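Local coordinates for protein oxidoreductase (Corynebacterium diphtheriae, PDB 3K1Y) that probably acts as an FMN-dependent oxidoreductase of the NADPH-dependent FMN reductase family, with a flavodoxin-like fold, at residues V152-F157 with A179-S184; T121-T126 with A139-L144. All coordinates share one frame; numbering follows the deposited sequence.

Overall arrangement
Both contacts attach a helix to the parallel sheet of a flavodoxin-like fold, whose strand order is 2-1-3-4-5. Contact 2 comes first along the chain and closes before contact 1 opens. It packs helix 135-146 on strand 120-127. Contact 1 then joins the next strand, 150-159, to helix 165-188. Strands 120-127 and 150-159 are neighbours, and the two helices lie on opposite faces of the sheet. The centres of the contacts are about 11 Å apart. Val152 links them directly: its N is 2.8 Å from Thr121 O, and its O is 2.9 Å from Arg141 NH2, both probable hydrogen bonds. Together they place one helix on each face of the sheet near its 150-159 edge within this chain.

Contact 1 of 2, residues V152-F157 with A179-S184; sequences VPTGVF and AGELAS
Val152 lies against Glu181 and Leu182 of helix 165-188. This helix packs beside strand 150-159, an outermost strand of the flavodoxin-like sheet within this chain. Val152 CG1 rests over the helix backbone, 3.9 Å from Leu182 N. Its CB packs on Glu181 CB at 3.8 Å. At Pro153 the ring meets the Glu181 carboxylate, with CD 3.1 Å from OE1. The proline nitrogen has no hydrogen to offer that oxygen. Ala149 of a neighbouring subunit also packs on Pro153.

Thr154 supplies the polar grip. Its OG1 is anti to the carbonyl carbon (chi1 -52°). This torsion puts OG1 on the same side as the backbone N, and the two donors can then reach the two oxygens of one carboxylate. Thr154 N bonds Glu181 OE1 at 3.0 Å through the syn lone pair. Thr154 OG1 gives a short bond of 2.5 Å to Glu181 OE2, also on the syn side but 21° out of the carboxylate plane.

The two bonds fix the rotation of the carboxylate and tie the loop that interrupts the strand to the helix. Such a pair of donors is consistent with an ionised Glu181.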
loop_
_atom_site.group_PDB
_atom_site.type_symbol
_atom_site.label_atom_id
_atom_site.label_comp_id
_atom_site.label_asym_id
_atom_site.label_seq_id
_atom_site.Cartn_x
_atom_site.Cartn_y
_atom_site.Cartn_z
ATOM N N VAL A 152 12.348 4.520 -11.953
ATOM C CA VAL A 152 13.328 5.419 -11.364
ATOM C C VAL A 152 12.817 5.905 -10.018
ATOM O O VAL A 152 11.619 6.167 -9.847
ATOM C CB VAL A 152 13.653 6.615 -12.280
ATOM C CG1 VAL A 152 14.046 6.102 -13.651
ATOM C CG2 VAL A 152 12.486 7.586 -12.353
ATOM N N PRO A 153 13.721 6.010 -9.033
ATOM C CA PRO A 153 13.437 6.449 -7.666
ATOM C C PRO A 153 12.576 7.698 -7.535
ATOM O O PRO A 153 11.759 7.805 -6.619
ATOM C CB PRO A 153 14.829 6.666 -7.082
ATOM C CG PRO A 153 15.645 5.636 -7.785
ATOM C CD PRO A 153 15.167 5.792 -9.213
ATOM N N THR A 154 12.749 8.646 -8.444
ATOM C CA THR A 154 11.996 9.882 -8.341
ATOM C C THR A 154 10.631 9.865 -9.001
ATOM O O THR A 154 10.518 9.974 -10.229
ATOM C CB THR A 154 12.794 11.057 -8.918
ATOM O OG1 THR A 154 14.099 11.078 -8.325
ATOM C CG2 THR A 154 12.091 12.367 -8.634
ATOM N N GLY A 155 9.595 9.732 -8.174
ATOM C CA GLY A 155 8.238 9.743 -8.678
ATOM C C GLY A 155 7.854 11.202 -8.783
ATOM O O GLY A 155 8.397 12.030 -8.065
ATOM N N VAL A 156 6.922 11.527 -9.671
ATOM C CA VAL A 156 6.506 12.907 -9.844
ATOM C C VAL A 156 5.029 13.127 -9.541
ATOM O O VAL A 156 4.168 12.765 -10.342
ATOM C CB VAL A 156 6.773 13.377 -11.284
ATOM C CG1 VAL A 156 6.409 14.840 -11.434
ATOM C CG2 VAL A 156 8.223 13.154 -11.634
ATOM N N PHE A 157 4.737 13.722 -8.390
ATOM C CA PHE A 157 3.355 14.011 -8.036
ATOM C C PHE A 157 3.124 15.517 -8.094
ATOM O O PHE A 157 3.636 16.269 -7.273
ATOM C CB PHE A 157 3.006 13.518 -6.634
ATOM C CG PHE A 157 1.537 13.597 -6.328
ATOM C CD1 PHE A 157 0.678 12.573 -6.718
ATOM C CD2 PHE A 157 1.003 14.718 -5.694
ATOM C CE1 PHE A 157 -0.702 12.657 -6.488
ATOM C CE2 PHE A 157 -0.372 14.821 -5.454
ATOM C CZ PHE A 157 -1.230 13.785 -5.854
ATOM N N ALA A 179 13.797 13.121 -14.782
ATOM C CA ALA A 179 14.175 13.152 -16.190
ATOM C C ALA A 179 15.609 12.634 -16.367
ATOM O O ALA A 179 15.879 11.806 -17.243
ATOM C CB ALA A 179 14.061 14.573 -16.728
ATOM N N GLY A 180 16.520 13.124 -15.529
ATOM C CA GLY A 180 17.902 12.701 -15.608
ATOM C C GLY A 180 18.041 11.223 -15.315
ATOM O O GLY A 180 18.759 10.502 -16.016
ATOM N N GLU A 181 17.356 10.760 -14.274
ATOM C CA GLU A 181 17.414 9.351 -13.907
ATOM C C GLU A 181 16.977 8.500 -15.094
ATOM O O GLU A 181 17.660 7.548 -15.479
ATOM C CB GLU A 181 16.507 9.072 -12.702
ATOM C CG GLU A 181 17.147 9.342 -11.347
ATOM C CD GLU A 181 16.113 9.520 -10.234
ATOM O OE1 GLU A 181 15.144 8.728 -10.177
ATOM O OE2 GLU A 181 16.272 10.452 -9.411
ATOM N N LEU A 182 15.841 8.855 -15.682
ATOM C CA LEU A 182 15.325 8.109 -16.817
ATOM C C LEU A 182 16.247 8.235 -18.038
ATOM O O LEU A 182 16.466 7.251 -18.759
ATOM C CB LEU A 182 13.906 8.588 -17.144
ATOM C CG LEU A 182 13.126 7.914 -18.274
ATOM C CD1 LEU A 182 13.120 6.400 -18.114
ATOM C CD2 LEU A 182 11.709 8.446 -18.263
ATOM N N ALA A 183 16.805 9.425 -18.255
ATOM C CA ALA A 183 17.697 9.646 -19.393
ATOM C C ALA A 183 18.924 8.747 -19.324
ATOM O O ALA A 183 19.399 8.259 -20.349
ATOM C CB ALA A 183 18.121 11.109 -19.470
ATOM N N SER A 184 19.444 8.528 -18.123
ATOM C CA SER A 184 20.605 7.668 -17.981
ATOM C C SER A 184 20.292 6.243 -18.398
ATOM O O SER A 184 21.064 5.632 -19.138
ATOM C CB SER A 184 21.128 7.679 -16.545
ATOM O OG SER A 184 22.032 8.747 -16.362
#

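Contact 2 of 2, residues T121-T126 with A139-L144; sequences TIIAAT and ALRPLL
Ile123 is the centre of this contact, pressed against Leu140, Arg141 and Leu144. The contact belongs to the beta-alpha-beta unit of strand 120-127, helix 135-146 and strand 150-159 in the flavodoxin-like fold. Segment 139-144 runs nearly antiparallel to 121-126, their N-to-C directions 151° apart and their axes 8.9 Å apart at the closest.

No hydrogen bond spans the two segments; the fit is made by branched side chains. Ile123 sends its branches to different parts of the helix. Its CG1 stands between the backbone N and the carbonyl carbon (chi1 53°), and the chain extends from there to CD1. CD1 lies against the helix backbone, 3.8 Å from Arg141 N, and also touches Arg141 CB. The other branch, CG2, meets Leu144 CG at 4.0 Å, and these two side chains lie side by side, pointing opposite ways. Leu140 comes one turn before Leu144 and packs on the root of the isoleucine, with CD2 4.1 Å from Ile123 CB.

Thr121 offers its methyl group. CG2 is anti to the backbone N and meets Leu144 CD1 at 3.9 Å, the two side chains roughly perpendicular. Thr121 OG1 bonds Met119 O instead.

Arg141 NH1 comes to 3.9 Å from Ile123 CD1. Its NH2 bonds Val152 O on the adjoining strand, so the buried guanidinium ties the helix to the strand that completes the unit. Val151 packs on both Arg141 and Leu144, and Phe104 of helix 102-110 touches Leu140. Leu140 CD2 also lies 3.8 Å from Ala124 O.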
loop_
_atom_site.group_PDB
_atom_site.type_symbol
_atom_site.label_atom_id
_atom_site.label_comp_id
_atom_site.label_asym_id
_atom_site.label_seq_id
_atom_site.Cartn_x
_atom_site.Cartn_y
_atom_site.Cartn_z
ATOM N N THR A 121 11.374 3.508 -16.356
ATOM C CA THR A 121 10.090 4.192 -16.189
ATOM C C THR A 121 9.965 5.235 -15.071
ATOM O O THR A 121 10.425 5.017 -13.945
ATOM C CB THR A 121 8.974 3.143 -15.910
ATOM O OG1 THR A 121 8.870 2.238 -17.012
ATOM C CG2 THR A 121 7.624 3.820 -15.679
ATOM N N ILE A 122 9.310 6.353 -15.387
ATOM C CA ILE A 122 9.034 7.399 -14.404
ATOM C C ILE A 122 7.527 7.337 -14.154
ATOM O O ILE A 122 6.734 7.371 -15.106
ATOM C CB ILE A 122 9.314 8.823 -14.930
ATOM C CG1 ILE A 122 10.804 9.147 -14.871
ATOM C CG2 ILE A 122 8.511 9.843 -14.106
ATOM C CD1 ILE A 122 11.145 10.480 -15.499
ATOM N N ILE A 123 7.129 7.240 -12.894
ATOM C CA ILE A 123 5.707 7.207 -12.577
ATOM C C ILE A 123 5.273 8.601 -12.107
ATOM O O ILE A 123 6.005 9.285 -11.387
ATOM C CB ILE A 123 5.397 6.131 -11.512
ATOM C CG1 ILE A 123 6.294 6.312 -10.293
ATOM C CG2 ILE A 123 5.609 4.732 -12.116
ATOM C CD1 ILE A 123 5.964 5.359 -9.168
ATOM N N ALA A 124 4.101 9.037 -12.547
ATOM C CA ALA A 124 3.616 10.354 -12.177
ATOM C C ALA A 124 2.094 10.455 -12.022
ATOM O O ALA A 124 1.326 9.742 -12.681
ATOM C CB ALA A 124 4.111 11.383 -13.198
ATOM N N ALA A 125 1.670 11.359 -11.146
ATOM C CA ALA A 125 0.256 11.586 -10.892
ATOM C C ALA A 125 0.029 13.060 -10.588
ATOM O O ALA A 125 0.973 13.812 -10.349
ATOM C CB ALA A 125 -0.204 10.748 -9.725
ATOM N N THR A 126 -1.228 13.472 -10.600
ATOM C CA THR A 126 -1.555 14.853 -10.307
ATOM C C THR A 126 -2.904 14.974 -9.618
ATOM O O THR A 126 -3.729 14.065 -9.674
ATOM C CB THR A 126 -1.595 15.708 -11.590
ATOM O OG1 THR A 126 -1.946 17.053 -11.244
ATOM C CG2 THR A 126 -2.632 15.165 -12.575
ATOM N N ALA A 139 0.531 2.499 -5.224
ATOM C CA ALA A 139 -0.353 2.053 -6.296
ATOM C C ALA A 139 0.362 1.922 -7.645
ATOM O O ALA A 139 0.330 0.850 -8.248
ATOM C CB ALA A 139 -1.557 2.990 -6.419
ATOM N N LEU A 140 1.008 2.987 -8.126
ATOM C CA LEU A 140 1.702 2.915 -9.422
ATOM C C LEU A 140 2.994 2.122 -9.406
ATOM O O LEU A 140 3.276 1.347 -10.328
ATOM C CB LEU A 140 2.011 4.303 -9.976
ATOM C CG LEU A 140 0.821 5.036 -10.588
ATOM C CD1 LEU A 140 0.034 5.709 -9.475
ATOM C CD2 LEU A 140 1.318 6.061 -11.594
ATOM N N ARG A 141 3.786 2.322 -8.364
ATOM C CA ARG A 141 5.052 1.625 -8.247
ATOM C C ARG A 141 4.807 0.112 -8.205
ATOM O O ARG A 141 5.334 -0.638 -9.024
ATOM C CB ARG A 141 5.781 2.116 -6.990
ATOM C CG ARG A 141 7.213 1.636 -6.871
ATOM C CD ARG A 141 8.105 2.720 -6.288
ATOM N NE ARG A 141 9.334 2.774 -7.067
ATOM C CZ ARG A 141 9.896 3.885 -7.520
ATOM N NH1 ARG A 141 9.349 5.069 -7.270
ATOM N NH2 ARG A 141 10.993 3.800 -8.256
ATOM N N PRO A 142 3.984 -0.354 -7.264
ATOM C CA PRO A 142 3.743 -1.803 -7.213
ATOM C C PRO A 142 3.271 -2.363 -8.560
ATOM O O PRO A 142 3.634 -3.475 -8.935
ATOM C CB PRO A 142 2.675 -1.943 -6.132
ATOM C CG PRO A 142 2.962 -0.747 -5.222
ATOM C CD PRO A 142 3.210 0.353 -6.231
ATOM N N LEU A 143 2.465 -1.583 -9.282
ATOM C CA LEU A 143 1.947 -2.012 -10.580
ATOM C C LEU A 143 3.058 -2.158 -11.616
ATOM O O LEU A 143 3.128 -3.168 -12.316
ATOM C CB LEU A 143 0.896 -1.023 -11.096
ATOM C CG LEU A 143 0.305 -1.364 -12.472
ATOM C CD1 LEU A 143 -0.410 -2.701 -12.412
ATOM C CD2 LEU A 143 -0.666 -0.266 -12.918
ATOM N N LEU A 144 3.919 -1.148 -11.714
ATOM C CA LEU A 144 5.021 -1.177 -12.672
ATOM C C LEU A 144 6.067 -2.211 -12.280
ATOM O O LEU A 144 6.669 -2.850 -13.147
ATOM C CB LEU A 144 5.674 0.205 -12.788
ATOM C CG LEU A 144 5.096 1.167 -13.834
ATOM C CD1 LEU A 144 5.367 0.622 -15.229
ATOM C CD2 LEU A 144 3.601 1.357 -13.616
#